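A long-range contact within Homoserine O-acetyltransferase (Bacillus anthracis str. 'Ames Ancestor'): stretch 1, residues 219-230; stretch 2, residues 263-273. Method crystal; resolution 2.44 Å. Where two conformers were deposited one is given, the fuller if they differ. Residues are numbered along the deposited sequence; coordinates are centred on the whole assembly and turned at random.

Stretch 1, residues 219-230: GLQLANRMMFMN
Stretch 2 263-273: EINKLTYRSIE

The most unusual feature of this contact is a threonine acting as the knob between two steeply crossed helices. The side chain of Thr268 sits in a hole formed by Gln221, Asn224, Arg225 and Phe228. Its short side chain brings both a methyl and a hydroxyl.

Residues 219-228 and 263-270 are helical, and both helices begin earlier in the chain. Their axes approach to 9.0 Å, with 109° between their N-to-C directions. The backbones come nearest at Gln221 CA to Tyr269 CA and at Arg225 CA to Thr268 CA, both 5.9 Å. A type I turn from Arg270 to Glu273 ends the second stretch. Together the stretches bury 630 Å².

Thr268 has chi1 p. Its CG2 lies 4.0 Å from Arg225 CA and 4.1 Å from Phe228 CB. Its OG1 accepts a hydrogen bond from Gln221 NE2, at 2.9 Å and a nearly straight 171°. The CA-to-CB bond of Gln221 points sideways to the second stretch, but chi1 t and chi2 t extend the side chain, with chi3 at 30°, and its end comes nearer. Gln221 NE2 is also 2.8 Å from Asn265 O. Gln221 OE1 lies at the edge of the Tyr269 ring, 3.7 Å from Tyr269 CD1.

The CA-to-CB bond of Asn224 points toward the second stretch, with chi1 t and chi2 61°. Asn224 ND2 donates to Ser271 OG at 2.9 Å, with a more bent angle of 133°. Asn224 ND2 is also 3.0 Å from Thr268 O. The short amide suits this place: it reaches Ser271 OG directly from the first helix.

Ile272 fills the space beside these amides, with chi1 p and chi2 t. It has the largest covered area in the second stretch, 84 Å². Ile272 CG2 packs 3.5 Å from Asn224 CB, and Ile272 CD1 lies 4.1 Å from Leu220 CB and 3.6 Å from Gln221 N.

At the other end the contact is largely apolar. Phe228 (chi1 t, chi2 81°) places CZ 4.0 Å from Leu267 CD1 and CD2 4.3 Å from Ile264 CG2. Ile264, buried with chi1 m and chi2 t, also receives selenomethionine Met229, whose three chi angles are all m; Met229 SE is 4.0 Å from Ile264 CD1.

Arg225 runs alongside with chi1 t, chi2 t and chi3 p. Arg225 CD packs 3.7 Å from Ile264 CG2. Arg225 NH2 comes within 2.9 Å of Asn265 OD1, but the angle is too poor for a hydrogen bond. NE and NH1 are satisfied elsewhere in the structure.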

ATOM      1  N   GLY A 219      10.266  -2.118   0.954  1.00 26.41           N
ATOM      2  CA  GLY A 219       9.109  -2.836   0.447  1.00 26.36           C
ATOM      3  C   GLY A 219       8.430  -3.683   1.513  1.00 26.14           C
ATOM      4  O   GLY A 219       7.202  -3.711   1.600  1.00 26.20           O
ATOM      5  N   LEU A 220       9.223  -4.348   2.346  1.00 25.28           N
ATOM      6  CA  LEU A 220       8.660  -5.269   3.326  1.00 25.12           C
ATOM      7  C   LEU A 220       7.938  -4.511   4.428  1.00 24.86           C
ATOM      8  O   LEU A 220       6.846  -4.912   4.850  1.00 23.89           O
ATOM      9  CB  LEU A 220       9.773  -6.138   3.890  1.00 25.30           C
ATOM     10  CG  LEU A 220       9.504  -7.431   4.628  1.00 27.59           C
ATOM     11  CD1 LEU A 220       8.474  -8.362   3.903  1.00 26.97           C
ATOM     12  CD2 LEU A 220      10.879  -8.131   4.853  1.00 28.24           C
ATOM     13  N   GLN A 221       8.525  -3.406   4.884  1.00 24.88           N
ATOM     14  CA  GLN A 221       7.880  -2.600   5.897  1.00 25.62           C
ATOM     15  C   GLN A 221       6.539  -2.054   5.403  1.00 24.95           C
ATOM     16  O   GLN A 221       5.572  -1.987   6.138  1.00 24.48           O
ATOM     17  CB  GLN A 221       8.767  -1.431   6.366  1.00 26.28           C
ATOM     18  CG  GLN A 221       8.004  -0.436   7.313  1.00 28.52           C
ATOM     19  CD  GLN A 221       8.910   0.438   8.152  1.00 32.95           C
ATOM     20  OE1 GLN A 221      10.020   0.774   7.739  1.00 35.29           O
ATOM     21  NE2 GLN A 221       8.432   0.834   9.343  1.00 33.61           N
ATOM     22  N   LEU A 222       6.505  -1.638   4.157  1.00 25.12           N
ATOM     23  CA  LEU A 222       5.265  -1.160   3.545  1.00 25.71           C
ATOM     24  C   LEU A 222       4.222  -2.289   3.500  1.00 25.03           C
ATOM     25  O   LEU A 222       3.077  -2.111   3.914  1.00 25.11           O
ATOM     26  CB  LEU A 222       5.595  -0.593   2.161  1.00 25.92           C
ATOM     27  CG  LEU A 222       4.557   0.192   1.392  1.00 29.13           C
ATOM     28  CD1 LEU A 222       3.739   1.138   2.283  1.00 31.36           C
ATOM     29  CD2 LEU A 222       5.308   0.960   0.279  1.00 31.32           C
ATOM     30  N   ALA A 223       4.640  -3.472   3.059  1.00 24.73           N
ATOM     31  CA  ALA A 223       3.769  -4.654   3.088  1.00 24.53           C
ATOM     32  C   ALA A 223       3.231  -4.906   4.493  1.00 24.21           C
ATOM     33  O   ALA A 223       2.059  -5.149   4.671  1.00 24.95           O
ATOM     34  CB  ALA A 223       4.498  -5.919   2.517  1.00 23.57           C
ATOM     35  N   ASN A 224       4.095  -4.810   5.490  1.00 24.81           N
ATOM     36  CA  ASN A 224       3.731  -5.084   6.876  1.00 24.65           C
ATOM     37  C   ASN A 224       2.818  -4.001   7.443  1.00 24.74           C
ATOM     38  O   ASN A 224       1.881  -4.288   8.181  1.00 25.19           O
ATOM     39  CB  ASN A 224       4.993  -5.163   7.723  1.00 24.93           C
ATOM     40  CG  ASN A 224       4.711  -5.617   9.159  1.00 26.73           C
ATOM     41  OD1 ASN A 224       4.208  -6.707   9.385  1.00 31.60           O
ATOM     42  ND2 ASN A 224       5.049  -4.783  10.118  1.00 28.45           N
ATOM     43  N   ARG A 225       3.088  -2.752   7.097  1.00 24.07           N
ATOM     44  CA  ARG A 225       2.257  -1.669   7.581  1.00 24.64           C
ATOM     45  C   ARG A 225       0.811  -1.766   7.045  1.00 24.03           C
ATOM     46  O   ARG A 225      -0.131  -1.550   7.788  1.00 23.27           O
ATOM     47  CB  ARG A 225       2.889  -0.305   7.289  1.00 24.68           C
ATOM     48  CG  ARG A 225       2.190   0.817   7.985  1.00 26.56           C
ATOM     49  CD  ARG A 225       3.048   2.043   8.174  1.00 26.55           C
ATOM     50  NE  ARG A 225       3.414   2.543   6.889  1.00 29.65           N
ATOM     51  CZ  ARG A 225       4.651   2.782   6.473  1.00 33.45           C
ATOM     52  NH1 ARG A 225       4.825   3.188   5.233  1.00 36.16           N
ATOM     53  NH2 ARG A 225       5.706   2.628   7.255  1.00 35.47           N
HETATM   54  N   MSE A 226       0.636  -2.152   5.793  1.00 25.14           N
HETATM   55  CA  MSE A 226      -0.718  -2.364   5.225  1.00 25.81           C
HETATM   56  C   MSE A 226      -1.494  -3.407   5.989  1.00 25.48           C
HETATM   57  O   MSE A 226      -2.659  -3.228   6.235  1.00 25.48           O
HETATM   58  CB  MSE A 226      -0.659  -2.823   3.767  1.00 26.16           C
HETATM   59  CG  MSE A 226      -0.107  -1.778   2.805  1.00 28.95           C
HETATM   60 SE   MSE A 226       0.404  -2.678   1.171  0.65 34.11          SE
HETATM   61  CE  MSE A 226       1.246  -1.203   0.278  1.00 30.92           C
HETATM   62  N   MSE A 227      -0.870  -4.509   6.367  1.00 25.41           N
HETATM   63  CA  MSE A 227      -1.589  -5.509   7.157  0.70 26.20           C
HETATM   64  C   MSE A 227      -1.912  -4.953   8.562  1.00 25.29           C
HETATM   65  O   MSE A 227      -3.050  -5.062   9.041  1.00 24.62           O
HETATM   66  CB  MSE A 227      -0.778  -6.800   7.259  0.70 26.94           C
HETATM   67  CG  MSE A 227      -1.596  -8.014   7.573  0.70 30.72           C
HETATM   68 SE   MSE A 227      -0.529  -9.665   7.425  0.45 40.15          SE
HETATM   69  CE  MSE A 227       0.563  -9.416   9.005  0.70 33.44           C
ATOM     70  N   PHE A 228      -0.914  -4.355   9.206  1.00 23.99           N
ATOM     71  CA  PHE A 228      -1.076  -3.816  10.557  1.00 23.32           C
ATOM     72  C   PHE A 228      -2.211  -2.789  10.635  1.00 22.43           C
ATOM     73  O   PHE A 228      -2.997  -2.785  11.565  1.00 21.45           O
ATOM     74  CB  PHE A 228       0.256  -3.161  11.003  1.00 23.78           C
ATOM     75  CG  PHE A 228       0.185  -2.556  12.358  1.00 23.50           C
ATOM     76  CD1 PHE A 228       0.317  -3.364  13.486  1.00 25.71           C
ATOM     77  CD2 PHE A 228      -0.076  -1.216  12.518  1.00 23.41           C
ATOM     78  CE1 PHE A 228       0.200  -2.826  14.780  1.00 26.64           C
ATOM     79  CE2 PHE A 228      -0.185  -0.637  13.825  1.00 25.88           C
ATOM     80  CZ  PHE A 228      -0.038  -1.450  14.953  1.00 25.75           C
HETATM   81  N   MSE A 229      -2.277  -1.904   9.651  1.00 21.53           N
HETATM   82  CA  MSE A 229      -3.331  -0.900   9.637  1.00 22.13           C
HETATM   83  C   MSE A 229      -4.741  -1.445   9.350  1.00 22.17           C
HETATM   84  O   MSE A 229      -5.675  -0.686   9.434  1.00 22.16           O
HETATM   85  CB  MSE A 229      -3.047   0.237   8.654  1.00 21.44           C
HETATM   86  CG  MSE A 229      -1.787   1.021   8.937  1.00 21.93           C
HETATM   87 SE   MSE A 229      -1.713   1.721  10.735  0.65 22.38          SE
HETATM   88  CE  MSE A 229      -3.383   2.809  10.737  1.00 17.21           C
ATOM     89  N   ASN A 230      -4.912  -2.731   9.068  1.00 22.24           N
ATOM     90  CA  ASN A 230      -6.265  -3.308   9.035  1.00 22.96           C
ATOM     91  C   ASN A 230      -6.534  -4.347  10.115  1.00 21.75           C
ATOM     92  O   ASN A 230      -7.635  -4.950  10.169  1.00 21.65           O
ATOM     93  CB  ASN A 230      -6.547  -3.884   7.642  1.00 23.88           C
ATOM     94  CG  ASN A 230      -6.740  -2.790   6.606  1.00 28.45           C
ATOM     95  OD1 ASN A 230      -7.782  -2.062   6.626  1.00 31.96           O
ATOM     96  ND2 ASN A 230      -5.695  -2.586   5.747  1.00 28.54           N
ATOM     97  N   GLU A 263       5.618   6.425  15.580  1.00 23.15           N
ATOM     98  CA  GLU A 263       5.252   5.282  16.430  1.00 24.34           C
ATOM     99  C   GLU A 263       4.966   4.053  15.544  1.00 23.79           C
ATOM    100  O   GLU A 263       5.600   3.028  15.692  1.00 24.10           O
ATOM    101  CB  GLU A 263       4.080   5.613  17.350  1.00 24.82           C
ATOM    102  CG  GLU A 263       4.412   6.761  18.310  1.00 29.40           C
ATOM    103  CD  GLU A 263       3.204   7.633  18.805  1.00 36.20           C
ATOM    104  OE1 GLU A 263       3.467   8.455  19.728  1.00 39.11           O
ATOM    105  OE2 GLU A 263       2.035   7.527  18.311  1.00 37.26           O
ATOM    106  N   ILE A 264       4.093   4.197  14.558  1.00 23.64           N
ATOM    107  CA  ILE A 264       3.739   3.072  13.701  1.00 22.92           C
ATOM    108  C   ILE A 264       4.923   2.571  12.876  1.00 22.86           C
ATOM    109  O   ILE A 264       5.087   1.374  12.742  1.00 23.23           O
ATOM    110  CB  ILE A 264       2.501   3.377  12.830  1.00 22.47           C
ATOM    111  CG1 ILE A 264       1.275   3.544  13.738  1.00 21.72           C
ATOM    112  CG2 ILE A 264       2.273   2.290  11.793  1.00 20.86           C
ATOM    113  CD1 ILE A 264       0.128   4.353  13.155  1.00 20.38           C
ATOM    114  N   ASN A 265       5.771   3.452  12.370  1.00 23.82           N
ATOM    115  CA  ASN A 265       6.985   3.003  11.685  1.00 24.72           C
ATOM    116  C   ASN A 265       7.842   2.119  12.587  1.00 26.18           C
ATOM    117  O   ASN A 265       8.333   1.062  12.166  1.00 25.97           O
ATOM    118  CB  ASN A 265       7.855   4.161  11.251  1.00 24.57           C
ATOM    119  CG  ASN A 265       7.404   4.789   9.959  1.00 26.78           C
ATOM    120  OD1 ASN A 265       6.381   4.408   9.379  1.00 30.55           O
ATOM    121  ND2 ASN A 265       8.141   5.803   9.520  1.00 23.93           N
ATOM    122  N   LYS A 266       8.008   2.551  13.832  1.00 27.05           N
ATOM    123  CA  LYS A 266       8.825   1.808  14.775  1.00 28.72           C
ATOM    124  C   LYS A 266       8.282   0.391  14.980  1.00 28.05           C
ATOM    125  O   LYS A 266       9.046  -0.573  14.896  1.00 27.25           O
ATOM    126  CB  LYS A 266       8.908   2.541  16.107  1.00 29.60           C
ATOM    127  CG  LYS A 266      10.067   2.123  16.962  1.00 34.56           C
ATOM    128  CD  LYS A 266      10.422   3.241  18.013  1.00 41.54           C
ATOM    129  CE  LYS A 266      10.166   2.826  19.488  1.00 44.87           C
ATOM    130  NZ  LYS A 266      11.466   2.546  20.262  1.00 49.82           N
ATOM    131  N   LEU A 267       6.977   0.276  15.227  1.00 27.36           N
ATOM    132  CA  LEU A 267       6.364  -1.032  15.444  1.00 28.11           C
ATOM    133  C   LEU A 267       6.512  -1.917  14.209  1.00 27.82           C
ATOM    134  O   LEU A 267       6.819  -3.076  14.317  1.00 28.14           O
ATOM    135  CB  LEU A 267       4.867  -0.911  15.748  1.00 28.45           C
ATOM    136  CG  LEU A 267       4.477  -0.244  17.061  1.00 30.90           C
ATOM    137  CD1 LEU A 267       2.957   0.068  17.101  1.00 30.88           C
ATOM    138  CD2 LEU A 267       4.913  -1.137  18.231  1.00 30.31           C
ATOM    139  N   THR A 268       6.286  -1.357  13.032  1.00 27.63           N
ATOM    140  CA  THR A 268       6.214  -2.171  11.865  1.00 27.80           C
ATOM    141  C   THR A 268       7.598  -2.551  11.383  1.00 28.92           C
ATOM    142  O   THR A 268       7.761  -3.595  10.745  1.00 30.02           O
ATOM    143  CB  THR A 268       5.396  -1.508  10.733  1.00 27.32           C
ATOM    144  OG1 THR A 268       5.933  -0.215  10.415  1.00 26.30           O
ATOM    145  CG2 THR A 268       3.980  -1.376  11.148  1.00 26.18           C
ATOM    146  N   TYR A 269       8.596  -1.734  11.695  1.00 29.67           N
ATOM    147  CA  TYR A 269       9.951  -2.110  11.404  1.00 30.70           C
ATOM    148  C   TYR A 269      10.386  -3.267  12.288  1.00 31.34           C
ATOM    149  O   TYR A 269      10.989  -4.221  11.785  1.00 31.90           O
ATOM    150  CB  TYR A 269      10.905  -0.980  11.631  1.00 30.73           C
ATOM    151  CG  TYR A 269      12.278  -1.275  11.093  1.00 34.28           C
ATOM    152  CD1 TYR A 269      12.543  -1.122   9.739  1.00 37.56           C
ATOM    153  CD2 TYR A 269      13.311  -1.720  11.925  1.00 37.25           C
ATOM    154  CE1 TYR A 269      13.806  -1.374   9.219  1.00 39.80           C
ATOM    155  CE2 TYR A 269      14.594  -1.973  11.413  1.00 39.64           C
ATOM    156  CZ  TYR A 269      14.825  -1.794  10.051  1.00 41.08           C
ATOM    157  OH  TYR A 269      16.055  -2.038   9.478  1.00 41.82           O
ATOM    158  N   ARG A 270      10.089  -3.169  13.583  1.00 31.07           N
ATOM    159  CA  ARG A 270      10.465  -4.198  14.546  0.50 31.67           C
ATOM    160  C   ARG A 270       9.910  -5.552  14.150  1.00 31.31           C
ATOM    161  O   ARG A 270      10.601  -6.556  14.230  1.00 30.35           O
ATOM    162  CB  ARG A 270       9.956  -3.869  15.956  0.50 32.30           C
ATOM    163  CG  ARG A 270      10.856  -4.403  17.056  0.50 34.76           C
ATOM    164  CD  ARG A 270      11.828  -3.303  17.558  0.50 38.85           C
ATOM    165  NE  ARG A 270      11.154  -2.378  18.475  0.50 41.37           N
ATOM    166  CZ  ARG A 270      11.612  -1.180  18.821  0.50 42.11           C
ATOM    167  NH1 ARG A 270      12.758  -0.735  18.326  0.50 42.58           N
ATOM    168  NH2 ARG A 270      10.905  -0.430  19.654  0.50 42.39           N
ATOM    169  N   SER A 271       8.660  -5.588  13.704  1.00 30.57           N
ATOM    170  CA  SER A 271       8.076  -6.893  13.412  1.00 30.70           C
ATOM    171  C   SER A 271       8.507  -7.512  12.089  1.00 29.72           C
ATOM    172  O   SER A 271       8.140  -8.603  11.819  1.00 29.23           O
ATOM    173  CB  SER A 271       6.543  -6.864  13.527  1.00 30.71           C
ATOM    174  OG  SER A 271       5.976  -6.192  12.431  1.00 32.88           O
ATOM    175  N   ILE A 272       9.287  -6.846  11.269  1.00 30.57           N
ATOM    176  CA  ILE A 272       9.802  -7.486  10.060  1.00 31.51           C
ATOM    177  C   ILE A 272      11.296  -7.826  10.187  1.00 32.67           C
ATOM    178  O   ILE A 272      11.966  -8.164   9.193  1.00 32.76           O
ATOM    179  CB  ILE A 272       9.571  -6.645   8.767  1.00 31.46           C
ATOM    180  CG1 ILE A 272      10.174  -5.235   8.905  1.00 31.36           C
ATOM    181  CG2 ILE A 272       8.084  -6.640   8.411  1.00 31.09           C
ATOM    182  CD1 ILE A 272      10.509  -4.539   7.603  1.00 29.65           C
ATOM    183  N   GLU A 273      11.806  -7.804  11.409  1.00 33.50           N
ATOM    184  CA  GLU A 273      13.235  -8.056  11.630  1.00 34.56           C
ATOM    185  C   GLU A 273      13.676  -9.489  11.366  1.00 33.94           C
ATOM    186  O   GLU A 273      14.719  -9.696  10.773  1.00 34.15           O
ATOM    187  CB  GLU A 273      13.636  -7.575  13.027  1.00 35.26           C
ATOM    188  CG  GLU A 273      13.525  -6.015  13.067  1.00 38.58           C
ATOM    189  CD  GLU A 273      14.143  -5.359  14.287  1.00 42.16           C
ATOM    190  OE1 GLU A 273      14.167  -5.959  15.388  1.00 46.00           O
ATOM    191  OE2 GLU A 273      14.571  -4.200  14.142  1.00 46.35           O
TER